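PDB 3W9K: Stk_08120 from Sulfolobus tokodaii, which binds myristic acid in the interior of a Bet v 1-like helix-grip fold and is probably a fatty acid-binding protein. Local coordinates for residues P32-G37 against P113-N118; M5-E10 against S117-L122; L56-K61 against S79-G84. All blocks are in the same frame, centred on the assembly; numbering follows the deposited sequence.

Interaction 1: P32-G37 against P113-N118; sequences PQIFPG and PYVSSN. With MYR (myristic acid), chain B.
The end of helix 27-34 and the loop after it run beside the long helix 105-137, with the CA atoms of Ile34 and Asn118, and again those of Pro36 and Tyr114, 5.3 Å apart. Here one of the two short helices packs on the long C-terminal helix, as in the helix-grip fold of the Bet v 1-like clan. Asn118 does the polar work. Its ND2 donates to Ile34 O at 2.9 Å, arriving above the carbonyl plane, 72° out of it, and so not on a lone pair. With CG set anti to its carbonyl carbon (chi1 -82°), the amide reaches across to a carbonyl at the point where the helix gives way to loop. The same ND2 and Gly37 N both donate to one water, which ties the loop to the long helix a second time. Asn118 OD1 is taken by Arg121 NH2.

Beside this polar patch the packing is apolar. Pro36 lies nearly perpendicular to Tyr114, CB to CB 3.6 Å, while the tyrosine ring swings away. The two branches of Val115 divide the remaining work: CG1 meets Ile34 CG2, and CG2 fits against Pro36 CD and also lies 4.0 Å from C8 of the myristic acid. The Phe35 ring meets the fatty acid edge-on, its CE2 3.3 Å from the terminal methyl C14.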
loop_
_atom_site.group_PDB
_atom_site.type_symbol
_atom_site.label_atom_id
_atom_site.label_comp_id
_atom_site.label_asym_id
_atom_site.label_seq_id
_atom_site.Cartn_x
_atom_site.Cartn_y
_atom_site.Cartn_z
ATOM N N PRO A 32 -2.228 -1.375 5.617
ATOM C CA PRO A 32 -3.649 -1.678 5.922
ATOM C C PRO A 32 -4.649 -1.280 4.808
ATOM O O PRO A 32 -5.701 -1.920 4.668
ATOM C CB PRO A 32 -3.924 -0.861 7.222
ATOM C CG PRO A 32 -2.487 -0.574 7.840
ATOM C CD PRO A 32 -1.619 -0.424 6.612
ATOM N N GLN A 33 -4.340 -0.224 4.021
ATOM C CA GLN A 33 -5.230 0.231 2.973
ATOM C C GLN A 33 -5.200 -0.767 1.798
ATOM O O GLN A 33 -6.215 -0.912 1.115
ATOM C CB GLN A 33 -4.839 1.585 2.367
ATOM C CG GLN A 33 -5.229 2.795 3.236
ATOM C CD GLN A 33 -6.740 3.004 3.241
ATOM O OE1 GLN A 33 -7.469 2.404 2.421
ATOM N NE2 GLN A 33 -7.235 3.900 4.160
ATOM N N ILE A 34 -4.080 -1.479 1.596
ATOM C CA ILE A 34 -3.971 -2.250 0.327
ATOM C C ILE A 34 -3.924 -3.770 0.527
ATOM O O ILE A 34 -4.543 -4.522 -0.236
ATOM C CB ILE A 34 -2.718 -1.770 -0.480
ATOM C CG1 ILE A 34 -2.918 -0.305 -0.941
ATOM C CG2 ILE A 34 -2.389 -2.724 -1.677
ATOM C CD1 ILE A 34 -1.584 0.316 -1.512
ATOM N N PHE A 35 -3.238 -4.209 1.556
ATOM C CA PHE A 35 -3.062 -5.673 1.733
ATOM C C PHE A 35 -4.396 -6.291 2.210
ATOM O O PHE A 35 -5.233 -5.583 2.756
ATOM C CB PHE A 35 -1.911 -5.960 2.709
ATOM C CG PHE A 35 -0.560 -6.027 2.025
ATOM C CD1 PHE A 35 -0.026 -4.895 1.357
ATOM C CD2 PHE A 35 0.172 -7.227 2.008
ATOM C CE1 PHE A 35 1.248 -4.953 0.729
ATOM C CE2 PHE A 35 1.465 -7.267 1.363
ATOM C CZ PHE A 35 1.971 -6.137 0.743
ATOM N N PRO A 36 -4.608 -7.627 1.985
ATOM C CA PRO A 36 -5.914 -8.244 2.343
ATOM C C PRO A 36 -6.126 -8.377 3.863
ATOM O O PRO A 36 -5.306 -9.017 4.492
ATOM C CB PRO A 36 -5.815 -9.676 1.768
ATOM C CG PRO A 36 -4.740 -9.613 0.754
ATOM C CD PRO A 36 -3.749 -8.528 1.206
ATOM N N GLY A 37 -7.193 -7.831 4.436
ATOM C CA GLY A 37 -7.608 -8.207 5.832
ATOM C C GLY A 37 -6.561 -7.959 6.929
ATOM O O GLY A 37 -6.355 -8.816 7.833
ATOM N N PRO A 113 -8.154 -10.714 -5.670
ATOM C CA PRO A 113 -9.424 -9.985 -5.619
ATOM C C PRO A 113 -9.496 -9.044 -4.398
ATOM O O PRO A 113 -10.142 -7.998 -4.507
ATOM C CB PRO A 113 -10.515 -11.058 -5.459
ATOM C CG PRO A 113 -9.830 -12.375 -5.478
ATOM C CD PRO A 113 -8.341 -12.191 -5.640
ATOM N N TYR A 114 -8.822 -9.401 -3.282
ATOM C CA TYR A 114 -8.862 -8.565 -2.059
ATOM C C TYR A 114 -8.048 -7.299 -2.313
ATOM O O TYR A 114 -8.471 -6.158 -1.968
ATOM C CB TYR A 114 -8.293 -9.364 -0.883
ATOM C CG TYR A 114 -9.235 -10.523 -0.609
ATOM C CD1 TYR A 114 -10.486 -10.300 -0.006
ATOM C CD2 TYR A 114 -8.927 -11.816 -1.038
ATOM C CE1 TYR A 114 -11.368 -11.370 0.183
ATOM C CE2 TYR A 114 -9.782 -12.848 -0.841
ATOM C CZ TYR A 114 -10.982 -12.643 -0.240
ATOM O OH TYR A 114 -11.803 -13.717 -0.067
ATOM N N VAL A 115 -6.874 -7.501 -2.895
ATOM C CA VAL A 115 -6.029 -6.362 -3.257
ATOM C C VAL A 115 -6.719 -5.456 -4.264
ATOM O O VAL A 115 -6.767 -4.221 -4.063
ATOM C CB VAL A 115 -4.595 -6.759 -3.706
ATOM C CG1 VAL A 115 -3.841 -5.525 -4.214
ATOM C CG2 VAL A 115 -3.796 -7.347 -2.515
ATOM N N SER A 116 -7.290 -6.036 -5.294
ATOM C CA SER A 116 -7.995 -5.248 -6.311
ATOM C C SER A 116 -9.183 -4.444 -5.732
ATOM O O SER A 116 -9.406 -3.247 -6.076
ATOM C CB SER A 116 -8.430 -6.193 -7.433
ATOM O OG SER A 116 -9.062 -5.479 -8.430
ATOM N N SER A 117 -9.918 -5.072 -4.832
ATOM C CA SER A 117 -11.002 -4.406 -4.144
ATOM C C SER A 117 -10.484 -3.199 -3.355
ATOM O O SER A 117 -11.094 -2.057 -3.409
ATOM C CB SER A 117 -11.738 -5.388 -3.220
ATOM O OG SER A 117 -12.538 -4.595 -2.337
ATOM N N ASN A 118 -9.341 -3.407 -2.677
ATOM C CA ASN A 118 -8.728 -2.294 -1.910
ATOM C C ASN A 118 -8.259 -1.206 -2.842
ATOM O O ASN A 118 -8.462 -0.045 -2.557
ATOM C CB ASN A 118 -7.541 -2.787 -1.076
ATOM C CG ASN A 118 -7.995 -3.422 0.236
ATOM O OD1 ASN A 118 -8.988 -2.966 0.857
ATOM N ND2 ASN A 118 -7.286 -4.453 0.678
HETATM C C1 MYR B . -2.083 -12.037 -11.106
HETATM O O1 MYR B . -1.979 -11.355 -12.159
HETATM O O2 MYR B . -2.991 -12.923 -11.058
HETATM C C2 MYR B . -1.149 -11.852 -9.913
HETATM C C3 MYR B . -0.994 -10.424 -9.365
HETATM C C4 MYR B . -1.772 -10.202 -8.054
HETATM C C5 MYR B . -0.935 -9.970 -6.784
HETATM C C6 MYR B . -1.702 -10.411 -5.569
HETATM C C7 MYR B . -0.906 -10.252 -4.303
HETATM C C8 MYR B . -1.728 -10.699 -3.124
HETATM C C9 MYR B . -0.820 -10.666 -1.917
HETATM C C10 MYR B . -1.423 -11.342 -0.708
HETATM C C11 MYR B . -0.331 -11.061 0.275
HETATM C C12 MYR B . -0.231 -12.073 1.377
HETATM C C13 MYR B . 1.189 -11.997 1.871
HETATM C C14 MYR B . 1.617 -10.549 1.950
HETATM O O HOH W 1 -8.950 -6.073 2.851
#

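Interaction 2: M5-E10 against S117-L122; sequences MKVEKE and SNLDRL. With MYR (myristic acid), chain B.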
loop_
_atom_site.group_PDB
_atom_site.type_symbol
_atom_site.label_atom_id
_atom_site.label_comp_id
_atom_site.label_asym_id
_atom_site.label_seq_id
_atom_site.Cartn_x
_atom_site.Cartn_y
_atom_site.Cartn_z
ATOM N N MET A 5 4.804 -11.142 -11.701
ATOM C CA MET A 5 3.303 -11.123 -11.458
ATOM C C MET A 5 2.802 -9.873 -10.697
ATOM O O MET A 5 3.062 -9.738 -9.489
ATOM C CB MET A 5 2.859 -12.327 -10.642
ATOM C CG MET A 5 2.985 -13.687 -11.366
ATOM S SD MET A 5 2.644 -15.073 -10.238
ATOM C CE MET A 5 4.242 -15.259 -9.367
ATOM N N LYS A 6 1.984 -9.069 -11.363
ATOM C CA LYS A 6 1.651 -7.774 -10.817
ATOM C C LYS A 6 0.213 -7.344 -10.968
ATOM O O LYS A 6 -0.490 -7.715 -11.928
ATOM C CB LYS A 6 2.606 -6.680 -11.365
ATOM C CG LYS A 6 2.467 -6.311 -12.815
ATOM C CD LYS A 6 3.704 -5.466 -13.282
ATOM C CE LYS A 6 3.840 -5.384 -14.860
ATOM N NZ LYS A 6 2.957 -4.316 -15.416
ATOM N N VAL A 7 -0.228 -6.523 -10.029
ATOM C CA VAL A 7 -1.545 -5.925 -10.179
ATOM C C VAL A 7 -1.316 -4.411 -9.954
ATOM O O VAL A 7 -0.505 -4.026 -9.103
ATOM C CB VAL A 7 -2.590 -6.518 -9.208
ATOM C CG1 VAL A 7 -2.184 -6.349 -7.795
ATOM C CG2 VAL A 7 -3.960 -5.913 -9.431
ATOM N N GLU A 8 -2.018 -3.591 -10.733
ATOM C CA GLU A 8 -1.691 -2.144 -10.797
ATOM C C GLU A 8 -2.964 -1.330 -10.699
ATOM O O GLU A 8 -4.040 -1.828 -11.067
ATOM C CB GLU A 8 -1.067 -1.815 -12.155
ATOM C CG GLU A 8 0.268 -2.445 -12.349
ATOM C CD GLU A 8 1.077 -1.747 -13.385
ATOM O OE1 GLU A 8 0.801 -0.574 -13.668
ATOM O OE2 GLU A 8 2.059 -2.350 -13.860
ATOM N N LYS A 9 -2.872 -0.070 -10.235
ATOM C CA LYS A 9 -4.034 0.806 -10.279
ATOM C C LYS A 9 -3.569 2.232 -10.449
ATOM O O LYS A 9 -2.678 2.694 -9.712
ATOM C CB LYS A 9 -4.901 0.706 -8.973
ATOM C CG LYS A 9 -6.207 1.595 -8.935
ATOM C CD LYS A 9 -7.334 0.896 -9.760
ATOM C CE LYS A 9 -8.514 1.856 -9.962
ATOM N NZ LYS A 9 -9.657 1.012 -10.414
ATOM N N GLU A 10 -4.257 2.950 -11.333
ATOM C CA GLU A 10 -4.019 4.397 -11.414
ATOM C C GLU A 10 -4.922 5.122 -10.430
ATOM O O GLU A 10 -6.075 4.727 -10.262
ATOM C CB GLU A 10 -4.263 4.901 -12.830
ATOM C CG GLU A 10 -4.118 6.433 -12.993
ATOM C CD GLU A 10 -4.302 6.851 -14.449
ATOM O OE1 GLU A 10 -5.469 7.061 -14.798
ATOM O OE2 GLU A 10 -3.312 6.907 -15.222
ATOM N N SER A 117 -9.918 -5.072 -4.832
ATOM C CA SER A 117 -11.002 -4.406 -4.144
ATOM C C SER A 117 -10.484 -3.199 -3.355
ATOM O O SER A 117 -11.094 -2.057 -3.409
ATOM C CB SER A 117 -11.738 -5.388 -3.220
ATOM O OG SER A 117 -12.538 -4.595 -2.337
ATOM N N ASN A 118 -9.341 -3.407 -2.677
ATOM C CA ASN A 118 -8.728 -2.294 -1.910
ATOM C C ASN A 118 -8.259 -1.206 -2.842
ATOM O O ASN A 118 -8.462 -0.045 -2.557
ATOM C CB ASN A 118 -7.541 -2.787 -1.076
ATOM C CG ASN A 118 -7.995 -3.422 0.236
ATOM O OD1 ASN A 118 -8.988 -2.966 0.857
ATOM N ND2 ASN A 118 -7.286 -4.453 0.678
ATOM N N LEU A 119 -7.650 -1.571 -3.974
ATOM C CA LEU A 119 -7.167 -0.507 -4.891
ATOM C C LEU A 119 -8.318 0.262 -5.518
ATOM O O LEU A 119 -8.200 1.481 -5.700
ATOM C CB LEU A 119 -6.275 -1.093 -6.004
ATOM C CG LEU A 119 -4.971 -1.723 -5.452
ATOM C CD1 LEU A 119 -4.340 -2.585 -6.657
ATOM C CD2 LEU A 119 -3.938 -0.684 -4.797
ATOM N N ASP A 120 -9.418 -0.432 -5.834
ATOM C CA ASP A 120 -10.598 0.245 -6.394
ATOM C C ASP A 120 -11.173 1.198 -5.356
ATOM O O ASP A 120 -11.499 2.331 -5.675
ATOM C CB ASP A 120 -11.658 -0.760 -6.864
ATOM C CG ASP A 120 -11.254 -1.517 -8.093
ATOM O OD1 ASP A 120 -10.255 -1.178 -8.727
ATOM O OD2 ASP A 120 -11.941 -2.510 -8.380
ATOM N N ARG A 121 -11.284 0.742 -4.105
ATOM C CA ARG A 121 -11.762 1.614 -3.021
ATOM C C ARG A 121 -10.885 2.860 -2.823
ATOM O O ARG A 121 -11.363 3.981 -2.722
ATOM C CB ARG A 121 -11.899 0.806 -1.724
ATOM C CG ARG A 121 -12.346 1.701 -0.461
ATOM C CD ARG A 121 -12.576 0.785 0.766
ATOM N NE ARG A 121 -11.306 0.083 0.945
ATOM C CZ ARG A 121 -10.179 0.684 1.350
ATOM N NH1 ARG A 121 -10.158 1.979 1.768
ATOM N NH2 ARG A 121 -9.057 -0.043 1.386
ATOM N N LEU A 122 -9.576 2.656 -2.768
ATOM C CA LEU A 122 -8.656 3.800 -2.666
ATOM C C LEU A 122 -8.801 4.770 -3.826
ATOM O O LEU A 122 -8.873 5.992 -3.608
ATOM C CB LEU A 122 -7.211 3.222 -2.560
ATOM C CG LEU A 122 -6.015 3.870 -1.936
ATOM C CD1 LEU A 122 -6.250 4.357 -0.471
ATOM C CD2 LEU A 122 -4.813 2.849 -2.051
HETATM C C1 MYR B . -2.083 -12.037 -11.106
HETATM O O1 MYR B . -1.979 -11.355 -12.159
HETATM O O2 MYR B . -2.991 -12.923 -11.058
HETATM C C2 MYR B . -1.149 -11.852 -9.913
HETATM C C3 MYR B . -0.994 -10.424 -9.365
HETATM C C4 MYR B . -1.772 -10.202 -8.054
HETATM C C5 MYR B . -0.935 -9.970 -6.784
HETATM C C6 MYR B . -1.702 -10.411 -5.569
HETATM C C7 MYR B . -0.906 -10.252 -4.303
HETATM C C8 MYR B . -1.728 -10.699 -3.124
HETATM C C9 MYR B . -0.820 -10.666 -1.917
HETATM C C10 MYR B . -1.423 -11.342 -0.708
HETATM C C11 MYR B . -0.331 -11.061 0.275
HETATM C C12 MYR B . -0.231 -12.073 1.377
HETATM C C13 MYR B . 1.189 -11.997 1.871
HETATM C C14 MYR B . 1.617 -10.549 1.950
#
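Lys9 NZ meets Asp120 OD1 at 2.8 Å, a salt bridge joining the edge strand 6-12 to the long helix 105-137 in this helix-grip fold. The ammonium comes in from above the carboxylate plane, 42° out of it, and the two side chains are nearly perpendicular. A bend at chi2 (79°) carries the lysine chain across the helix to the Asp120 carboxylate. On the way its methylenes cover Leu119: Lys9 CB lies 3.7 Å from Leu119 CB, and the lysine and the leucine run antiparallel past one another. An alanine here would keep the CB contact, but it would probably leave Asp120 without its charged mate on the strand and uncover the flank of Leu119. Val7 makes a looser apolar contact, its CG2 4.3 Å from Leu119 CD1, while its other branch, CG1, faces the myristic acid at C4, 3.9 Å away. The short segments run almost parallel, 8° apart, with their axes 8.8 Å from each other. Strand 6-12 is hydrogen-bonded through its backbone to strand 95-102, and Leu119 continues inward to Ile34 of helix 27-34, which places the contact where the sheet's edge, the long helix and a short helix come together.

Interaction 3: L56-K61 against S79-G84; sequences LAFSYK and SDRGNG. With MYR (myristic acid), chain B.
Arg81 and the backbone of Ser59 meet side-on. The guanidinium presents its NE and NH2 edge to Ser59 O, and both nitrogens donate to that one oxygen at 3.0 Å, each with an N-H...O angle of 147°. The oxygen lies in the guanidinium plane, and this double grip fixes the rotation of the group. NH2 lies in the carbonyl plane, while NE is tilted from it.

One face of the same guanidinium is covered by Phe58 CB, offset toward the rim. The Phe58 ring is turned steeply to it, the planes 75° apart. Nearer the backbone, Arg81 CG packs on Tyr60 CB at 3.5 Å.

Asp80 holds the next step of strand 58-69. Its OD1 receives Lys61 N on the syn side at 2.9 Å, in a nearly straight bond. Setting CG between the backbone N and the carbonyl carbon (chi1 49°) swings the carboxylate back over Tyr60 CA, within reach of that amide.

Tyr60 faces the ligand: C12 of the myristic acid sits 3.9 Å above its ring plane, over the centre, while its OH is hydrogen-bonded to Pro36 O. Ser79 lies at the same end of the fatty acid, with OG 3.3 Å from MYR C13. That hydroxyl donates to Gly82 O and accepts from Arg81 N at 2.8 Å.

The latter bond makes an ST turn, set within a type I beta turn from Ser79 to Gly82 that joins strands 72-79 and 84-92. Together, turn and neighbouring strand line the methyl end of the fatty acid inside the cavity of a Bet v 1-like helix-grip fold.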
loop_
_atom_site.group_PDB
_atom_site.type_symbol
_atom_site.label_atom_id
_atom_site.label_comp_id
_atom_site.label_asym_id
_atom_site.label_seq_id
_atom_site.Cartn_x
_atom_site.Cartn_y
_atom_site.Cartn_z
ATOM N N LEU A 56 -9.621 -15.467 3.448
ATOM C CA LEU A 56 -10.086 -16.838 3.425
ATOM C C LEU A 56 -9.619 -17.521 4.705
ATOM O O LEU A 56 -9.654 -16.886 5.809
ATOM C CB LEU A 56 -9.666 -17.576 2.102
ATOM C CG LEU A 56 -10.202 -16.786 0.893
ATOM C CD1 LEU A 56 -9.556 -17.387 -0.302
ATOM C CD2 LEU A 56 -11.744 -16.903 0.814
ATOM N N ALA A 57 -9.199 -18.777 4.623
ATOM C CA ALA A 57 -8.698 -19.457 5.822
ATOM C C ALA A 57 -7.217 -19.146 6.158
ATOM O O ALA A 57 -6.633 -19.734 7.090
ATOM C CB ALA A 57 -8.902 -21.046 5.682
ATOM N N PHE A 58 -6.606 -18.208 5.420
ATOM C CA PHE A 58 -5.155 -18.001 5.471
ATOM C C PHE A 58 -4.682 -16.777 6.208
ATOM O O PHE A 58 -4.729 -15.666 5.637
ATOM C CB PHE A 58 -4.610 -18.000 4.049
ATOM C CG PHE A 58 -5.150 -19.152 3.256
ATOM C CD1 PHE A 58 -4.747 -20.452 3.583
ATOM C CD2 PHE A 58 -6.085 -18.941 2.248
ATOM C CE1 PHE A 58 -5.282 -21.539 2.871
ATOM C CE2 PHE A 58 -6.628 -20.002 1.529
ATOM C CZ PHE A 58 -6.244 -21.285 1.861
ATOM N N SER A 59 -4.176 -16.981 7.422
ATOM C CA SER A 59 -3.450 -15.930 8.180
ATOM C C SER A 59 -2.049 -15.764 7.637
ATOM O O SER A 59 -1.439 -16.713 7.126
ATOM C CB SER A 59 -3.380 -16.262 9.684
ATOM O OG SER A 59 -4.725 -16.331 10.136
ATOM N N TYR A 60 -1.525 -14.550 7.703
ATOM C CA TYR A 60 -0.194 -14.321 7.219
ATOM C C TYR A 60 0.473 -13.231 8.061
ATOM O O TYR A 60 -0.223 -12.355 8.656
ATOM C CB TYR A 60 -0.205 -13.959 5.713
ATOM C CG TYR A 60 -0.858 -12.634 5.374
ATOM C CD1 TYR A 60 -0.080 -11.439 5.305
ATOM C CD2 TYR A 60 -2.221 -12.553 5.101
ATOM C CE1 TYR A 60 -0.702 -10.219 4.970
ATOM C CE2 TYR A 60 -2.823 -11.343 4.812
ATOM C CZ TYR A 60 -2.058 -10.190 4.747
ATOM O OH TYR A 60 -2.622 -8.999 4.447
ATOM N N LYS A 61 1.799 -13.258 8.091
ATOM C CA LYS A 61 2.557 -12.215 8.802
ATOM C C LYS A 61 3.515 -11.639 7.778
ATOM O O LYS A 61 4.320 -12.411 7.170
ATOM C CB LYS A 61 3.291 -12.851 10.004
ATOM C CG LYS A 61 2.344 -13.511 11.054
ATOM C CD LYS A 61 3.095 -14.438 12.050
ATOM C CE LYS A 61 3.917 -13.642 13.113
ATOM N NZ LYS A 61 5.418 -13.551 12.833
ATOM N N SER A 79 7.030 -12.427 3.479
ATOM C CA SER A 79 5.981 -13.004 4.332
ATOM C C SER A 79 6.011 -14.501 4.234
ATOM O O SER A 79 6.595 -15.030 3.279
ATOM C CB SER A 79 4.571 -12.522 3.938
ATOM O OG SER A 79 3.989 -13.324 2.951
ATOM N N ASP A 80 5.300 -15.148 5.164
ATOM C CA ASP A 80 5.108 -16.611 5.108
ATOM C C ASP A 80 4.221 -17.027 3.932
ATOM O O ASP A 80 4.051 -18.243 3.731
ATOM C CB ASP A 80 4.545 -17.212 6.389
ATOM C CG ASP A 80 3.299 -16.479 6.938
ATOM O OD1 ASP A 80 2.893 -15.401 6.435
ATOM O OD2 ASP A 80 2.766 -16.960 7.975
ATOM N N ARG A 81 3.671 -16.067 3.181
ATOM C CA ARG A 81 2.902 -16.389 1.954
ATOM C C ARG A 81 3.565 -15.881 0.675
ATOM O O ARG A 81 2.931 -15.829 -0.354
ATOM C CB ARG A 81 1.463 -15.878 2.050
ATOM C CG ARG A 81 0.691 -16.322 3.297
ATOM C CD ARG A 81 0.551 -17.801 3.507
ATOM N NE ARG A 81 -0.319 -18.077 4.682
ATOM C CZ ARG A 81 -0.934 -19.241 4.886
ATOM N NH1 ARG A 81 -0.797 -20.200 3.971
ATOM N NH2 ARG A 81 -1.665 -19.444 5.987
ATOM N N GLY A 82 4.854 -15.525 0.744
ATOM C CA GLY A 82 5.567 -15.042 -0.437
ATOM C C GLY A 82 6.000 -13.595 -0.262
ATOM O O GLY A 82 5.571 -12.910 0.680
ATOM N N ASN A 83 6.883 -13.147 -1.140
ATOM C CA ASN A 83 7.587 -11.886 -0.953
ATOM C C ASN A 83 7.328 -10.986 -2.142
ATOM O O ASN A 83 6.959 -11.449 -3.212
ATOM C CB ASN A 83 9.111 -12.110 -0.854
ATOM C CG ASN A 83 9.561 -13.040 0.346
ATOM O OD1 ASN A 83 8.831 -13.340 1.272
ATOM N ND2 ASN A 83 10.858 -13.446 0.313
ATOM N N GLY A 84 7.605 -9.695 -2.032
ATOM C CA GLY A 84 7.254 -8.881 -3.151
ATOM C C GLY A 84 7.738 -7.460 -2.969
ATOM O O GLY A 84 8.533 -7.172 -2.037
HETATM C C1 MYR B . -2.083 -12.037 -11.106
HETATM O O1 MYR B . -1.979 -11.355 -12.159
HETATM O O2 MYR B . -2.991 -12.923 -11.058
HETATM C C2 MYR B . -1.149 -11.852 -9.913
HETATM C C3 MYR B . -0.994 -10.424 -9.365
HETATM C C4 MYR B . -1.772 -10.202 -8.054
HETATM C C5 MYR B . -0.935 -9.970 -6.784
HETATM C C6 MYR B . -1.702 -10.411 -5.569
HETATM C C7 MYR B . -0.906 -10.252 -4.303
HETATM C C8 MYR B . -1.728 -10.699 -3.124
HETATM C C9 MYR B . -0.820 -10.666 -1.917
HETATM C C10 MYR B . -1.423 -11.342 -0.708
HETATM C C11 MYR B . -0.331 -11.061 0.275
HETATM C C12 MYR B . -0.231 -12.073 1.377
HETATM C C13 MYR B . 1.189 -11.997 1.871
HETATM C C14 MYR B . 1.617 -10.549 1.950
#

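How the interactions relate
Interactions 1 and 2 share Ser117 and Asn118 and anchor the same long helix, 105-137, on two sides: interaction 1, partly buried, to a short helix and its loop, interaction 2, nearer the surface, to the edge strand. They touch through Gln33 and Arg121 and through Ile34 against Leu119 and Leu122. Interaction 3 lies at the surface, its centre about 13 and 18 Å from those of interactions 1 and 2; it joins strand 58-69 to a beta turn, and neither segment belongs to that helix. Tyr60 OH to Pro36 O links it to interaction 1. Chemistry follows place: an amide and apolar groups in the first, a charge pair in the second, side chains gripping backbone in the third. All three touch the myristic acid.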